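Local coordinates for protein putative alpha-L-fucosidase (Bacteroides thetaiotaomicron, PDB 3EYP) that probably hydrolyses alpha-L-fucosidic linkages, as a family 29 glycoside hydrolase whose catalytic barrel is followed by an F5/8 type C (discoidin-like) beta domain, at residues L173-Y178 with S200-D205; N337-K342 with Y356-D361. All blocks are in the same frame, centred on the assembly; numbering follows the deposited sequence.

Contact 1 (L173-Y178 with S200-D205); sequences LTTPVY and SYPFAD
T175 and Y178, both in the first turn of helix 175-188, present two different surfaces to the loop S200-D205. The methyl CG2 of T175, anti to its backbone N, meets the ring of P202 tip to tip, 3.7 Å from CG. Its hydroxyl, beside the backbone N, hydrogen-bonds to the carbonyl of N199 and crosses near CE2 of Y201. Y178 points its CB toward the loop and offers one ring face to S200, whose CB lies 3.7 Å from the ring centroid and 23° off the normal, a CH-pi contact displaced toward the rim. S200 keeps OG for the carbonyl of T197. F203 touches both helix residues: its ring edge, at CE2, comes to T175 O at 3.7 Å, and its CD2 lies 4.0 Å from Y178 CB; the ring also stacks on Y182. An alanine at Y178 would lose the ring under S200 and would probably loosen the loop, as well as the aromatic cluster with W165 and W181. The contact packs the start of the helix that follows strand 162-164 against the loop after the adjacent strand 193-195, so it joins successive beta-alpha connections of a TIM-type barrel at the C-terminal ends of its strands.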
# COMPACT_ATOMS: atom_id res chain seq x y z
N LEU A 173 -6.35 16.50 -18.14
CA LEU A 173 -7.45 15.54 -18.05
C LEU A 173 -8.47 16.01 -17.00
O LEU A 173 -8.14 16.28 -15.85
CB LEU A 173 -6.91 14.15 -17.72
CG LEU A 173 -5.85 13.66 -18.70
CD1 LEU A 173 -5.35 12.29 -18.23
CD2 LEU A 173 -6.49 13.56 -20.07
N THR A 174 -9.70 16.15 -17.45
CA THR A 174 -10.76 16.73 -16.63
C THR A 174 -11.56 15.69 -15.91
O THR A 174 -11.57 14.53 -16.28
CB THR A 174 -11.78 17.50 -17.48
OG1 THR A 174 -12.39 16.62 -18.41
CG2 THR A 174 -11.12 18.61 -18.23
N THR A 175 -12.35 16.15 -14.95
CA THR A 175 -13.10 15.20 -14.12
C THR A 175 -14.04 14.35 -14.96
O THR A 175 -14.13 13.14 -14.76
CB THR A 175 -13.81 15.90 -12.90
OG1 THR A 175 -12.79 16.46 -12.13
CG2 THR A 175 -14.48 14.93 -11.95
N PRO A 176 -14.76 14.97 -15.91
CA PRO A 176 -15.71 14.18 -16.71
C PRO A 176 -15.06 13.09 -17.59
O PRO A 176 -15.68 12.09 -17.88
CB PRO A 176 -16.40 15.24 -17.58
CG PRO A 176 -16.35 16.52 -16.72
CD PRO A 176 -14.95 16.42 -16.11
N VAL A 177 -13.83 13.33 -17.99
CA VAL A 177 -13.01 12.30 -18.67
C VAL A 177 -12.78 11.06 -17.77
O VAL A 177 -13.07 9.93 -18.14
CB VAL A 177 -11.63 12.86 -19.08
CG1 VAL A 177 -10.63 11.73 -19.50
CG2 VAL A 177 -11.77 13.90 -20.19
N TYR A 178 -12.29 11.31 -16.58
CA TYR A 178 -12.08 10.24 -15.60
C TYR A 178 -13.42 9.54 -15.27
O TYR A 178 -13.45 8.33 -14.97
CB TYR A 178 -11.40 10.75 -14.32
CG TYR A 178 -9.96 11.09 -14.43
CD1 TYR A 178 -8.97 10.11 -14.33
CD2 TYR A 178 -9.55 12.44 -14.54
CE1 TYR A 178 -7.59 10.45 -14.36
CE2 TYR A 178 -8.23 12.76 -14.65
CZ TYR A 178 -7.24 11.77 -14.55
OH TYR A 178 -5.92 12.14 -14.60
N SER A 200 -9.31 13.02 -10.87
CA SER A 200 -10.06 11.75 -10.63
C SER A 200 -10.56 11.62 -9.22
O SER A 200 -11.11 10.58 -8.84
CB SER A 200 -9.21 10.53 -10.91
OG SER A 200 -8.12 10.39 -9.99
N TYR A 201 -10.31 12.68 -8.44
CA TYR A 201 -10.55 12.66 -6.97
C TYR A 201 -11.91 12.12 -6.50
O TYR A 201 -11.96 11.44 -5.49
CB TYR A 201 -10.25 14.03 -6.30
CG TYR A 201 -11.22 15.09 -6.72
CD1 TYR A 201 -12.38 15.32 -5.99
CD2 TYR A 201 -11.04 15.78 -7.90
CE1 TYR A 201 -13.27 16.26 -6.38
CE2 TYR A 201 -11.95 16.75 -8.31
CZ TYR A 201 -13.06 16.98 -7.54
OH TYR A 201 -13.99 17.93 -7.94
N PRO A 202 -12.98 12.30 -7.27
CA PRO A 202 -14.24 11.76 -6.78
C PRO A 202 -14.40 10.27 -6.96
O PRO A 202 -15.36 9.70 -6.47
CB PRO A 202 -15.30 12.44 -7.64
CG PRO A 202 -14.63 13.21 -8.64
CD PRO A 202 -13.16 13.22 -8.40
N PHE A 203 -13.46 9.68 -7.69
CA PHE A 203 -13.55 8.29 -8.04
C PHE A 203 -12.52 7.42 -7.32
O PHE A 203 -12.52 6.19 -7.40
CB PHE A 203 -13.42 8.15 -9.55
CG PHE A 203 -14.29 9.11 -10.30
CD1 PHE A 203 -15.68 9.04 -10.16
CD2 PHE A 203 -13.75 10.07 -11.13
CE1 PHE A 203 -16.50 9.89 -10.89
CE2 PHE A 203 -14.58 10.96 -11.83
CZ PHE A 203 -15.94 10.87 -11.70
N ALA A 204 -11.60 8.08 -6.66
CA ALA A 204 -10.49 7.40 -6.00
C ALA A 204 -11.00 6.59 -4.82
O ALA A 204 -11.82 7.08 -4.03
CB ALA A 204 -9.46 8.45 -5.52
N ASP A 205 -10.47 5.39 -4.70
CA ASP A 205 -10.64 4.53 -3.52
C ASP A 205 -9.51 4.78 -2.55
O ASP A 205 -9.68 4.75 -1.31
CB ASP A 205 -10.70 3.07 -3.91
CG ASP A 205 -11.94 2.74 -4.67
OD1 ASP A 205 -13.06 3.06 -4.22
OD2 ASP A 205 -11.80 2.14 -5.72

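Contact 2 (N337-K342 with Y356-D361); sequences NVRGAK and YFAGKD. With GOL (glycerol), chain E.
In the F5/8 type C domain, a discoidin-like beta-sandwich, the loop N337-K342 that follows strand 332-335 lies across the edge strand 357-358 and the loop leading out of it. R339 holds this crossing twice. The backbone N of R339 donates to A358 O at 2.8 Å, while its side chain, extended from CG to NE, runs past the carbonyl of G359 to D361. R339 NH1 donates to G359 O at 2.9 Å, in the plane of both carbonyl and guanidinium, and also to D361 OD1. R339 NH2 reaches D361 OD1 at 2.8 Å, making an end-on two-nitrogen salt bridge to one oxygen, met from above the carboxylate plane, the flat groups turned 61° apart. N337 OD1 takes the N-H of K360 at 2.8 Å and 170°, nearly straight, while ND2 is held by the carbonyls of E363 and K365. The buried N337 O has no conventional donor, but G359 CA lies 3.2 Å away in a CA-H...O contact. G359 suits this place, since a CB would clash with N337 ND2. Between K342 and Y356 sits a glycerol, probably from the crystallisation liquor; its O1 accepts the Y356 N-H and lies close to K342 O, and its C1 rests over one face of the Y356 ring. With the cationic guanidinium giving two N-H groups to one oxygen, D361 is likely to stay ionised, and edge acceptors fix the guanidinium's rotation.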
# COMPACT_ATOMS: atom_id res chain seq x y z
N ASN A 337 -12.77 0.99 31.81
CA ASN A 337 -13.67 1.20 30.68
C ASN A 337 -13.83 -0.02 29.78
O ASN A 337 -13.51 0.02 28.59
CB ASN A 337 -13.21 2.40 29.85
CG ASN A 337 -14.25 2.84 28.84
OD1 ASN A 337 -15.44 2.50 28.99
ND2 ASN A 337 -13.81 3.57 27.76
N VAL A 338 -14.33 -1.11 30.35
CA VAL A 338 -14.53 -2.34 29.59
C VAL A 338 -15.99 -2.47 29.26
O VAL A 338 -16.87 -2.43 30.12
CB VAL A 338 -14.10 -3.57 30.36
CG1 VAL A 338 -14.33 -4.83 29.51
CG2 VAL A 338 -12.64 -3.45 30.77
N ARG A 339 -16.27 -2.61 27.98
CA ARG A 339 -17.67 -2.66 27.55
C ARG A 339 -18.42 -3.91 28.09
O ARG A 339 -19.61 -3.86 28.39
CB ARG A 339 -17.77 -2.62 26.05
CG ARG A 339 -19.17 -2.54 25.57
CD ARG A 339 -19.12 -2.25 24.12
NE ARG A 339 -20.37 -1.79 23.54
CZ ARG A 339 -20.67 -0.52 23.28
NH1 ARG A 339 -19.82 0.44 23.55
NH2 ARG A 339 -21.84 -0.23 22.72
N GLY A 340 -17.72 -5.02 28.13
CA GLY A 340 -18.33 -6.32 28.37
C GLY A 340 -17.38 -7.46 28.18
O GLY A 340 -16.29 -7.29 27.64
N ALA A 341 -17.79 -8.64 28.63
CA ALA A 341 -16.91 -9.81 28.55
C ALA A 341 -16.59 -10.14 27.09
O ALA A 341 -15.47 -10.52 26.74
CB ALA A 341 -17.53 -11.02 29.30
N LYS A 342 -17.57 -9.92 26.24
CA LYS A 342 -17.40 -10.10 24.79
C LYS A 342 -16.26 -9.23 24.24
O LYS A 342 -15.67 -9.53 23.19
CB LYS A 342 -18.66 -9.68 24.06
CG LYS A 342 -18.82 -10.33 22.75
CD LYS A 342 -20.27 -10.44 22.39
CE LYS A 342 -20.69 -9.39 21.38
NZ LYS A 342 -20.56 -9.91 19.96
N TYR A 356 -12.23 -7.95 19.51
CA TYR A 356 -11.58 -6.73 19.99
C TYR A 356 -11.99 -6.32 21.38
O TYR A 356 -13.08 -6.64 21.83
CB TYR A 356 -11.88 -5.60 19.01
CG TYR A 356 -13.32 -5.40 18.66
CD1 TYR A 356 -14.05 -4.41 19.29
CD2 TYR A 356 -13.94 -6.15 17.69
CE1 TYR A 356 -15.34 -4.16 18.96
CE2 TYR A 356 -15.26 -5.91 17.35
CZ TYR A 356 -15.94 -4.91 18.02
OH TYR A 356 -17.24 -4.62 17.76
N PHE A 357 -11.08 -5.62 22.04
CA PHE A 357 -11.39 -4.78 23.20
C PHE A 357 -12.25 -3.57 22.82
O PHE A 357 -12.02 -2.92 21.80
CB PHE A 357 -10.11 -4.29 23.88
CG PHE A 357 -10.36 -3.22 24.90
CD1 PHE A 357 -11.14 -3.49 26.03
CD2 PHE A 357 -9.88 -1.92 24.71
CE1 PHE A 357 -11.38 -2.50 26.94
CE2 PHE A 357 -10.13 -0.94 25.59
CZ PHE A 357 -10.88 -1.21 26.72
N ALA A 358 -13.22 -3.25 23.67
CA ALA A 358 -13.96 -1.98 23.50
C ALA A 358 -14.35 -1.41 24.83
O ALA A 358 -14.52 -2.14 25.82
CB ALA A 358 -15.21 -2.13 22.62
N GLY A 359 -14.51 -0.10 24.78
CA GLY A 359 -15.01 0.73 25.85
C GLY A 359 -16.49 0.98 25.77
O GLY A 359 -17.21 0.49 24.90
N LYS A 360 -16.97 1.63 26.82
CA LYS A 360 -18.38 1.94 26.96
C LYS A 360 -18.74 3.17 26.13
O LYS A 360 -17.93 4.07 25.96
CB LYS A 360 -18.72 2.18 28.46
CG LYS A 360 -18.51 0.97 29.32
CD LYS A 360 -18.78 1.28 30.80
CE LYS A 360 -18.40 0.10 31.66
NZ LYS A 360 -18.36 0.49 33.08
N ASP A 361 -19.98 3.19 25.64
CA ASP A 361 -20.48 4.31 24.84
C ASP A 361 -20.19 5.61 25.56
O ASP A 361 -20.57 5.84 26.74
CB ASP A 361 -21.99 4.22 24.58
CG ASP A 361 -22.39 3.10 23.63
OD1 ASP A 361 -21.55 2.58 22.87
OD2 ASP A 361 -23.60 2.73 23.64
C1 GOL E . -15.98 -8.25 20.14
O1 GOL E . -14.84 -8.92 20.59
C2 GOL E . -16.46 -9.00 18.93
O2 GOL E . -16.30 -10.37 19.24
C3 GOL E . -17.92 -8.74 18.71
O3 GOL E . -18.08 -8.10 17.47
O HOH W 1 -15.14 -0.86 33.18

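How the contacts relate
Contacts 1 and 2 illustrate how packing style follows local architecture. They share no element: 173-178 with 200-205 belongs to the barrel, 337-342 with 356-361 to the beta domain further along the chain, with centres about 41 Å apart. Both are partly buried: in contact 1 Y178 and S200 are buried, whereas in contact 2 the ion pair sits at the surface and F357, A358 and G359 are the buried residues. Contact 1 sets a helix start against a loop, and its cross-segment chemistry is apolar and aromatic, the hydroxyls of T175 and S200 being spent on neighbouring backbone. Contact 2 buries more surface yet is mainly polar and charged, relying on backbone carbonyls, an asparagine and a salt bridge.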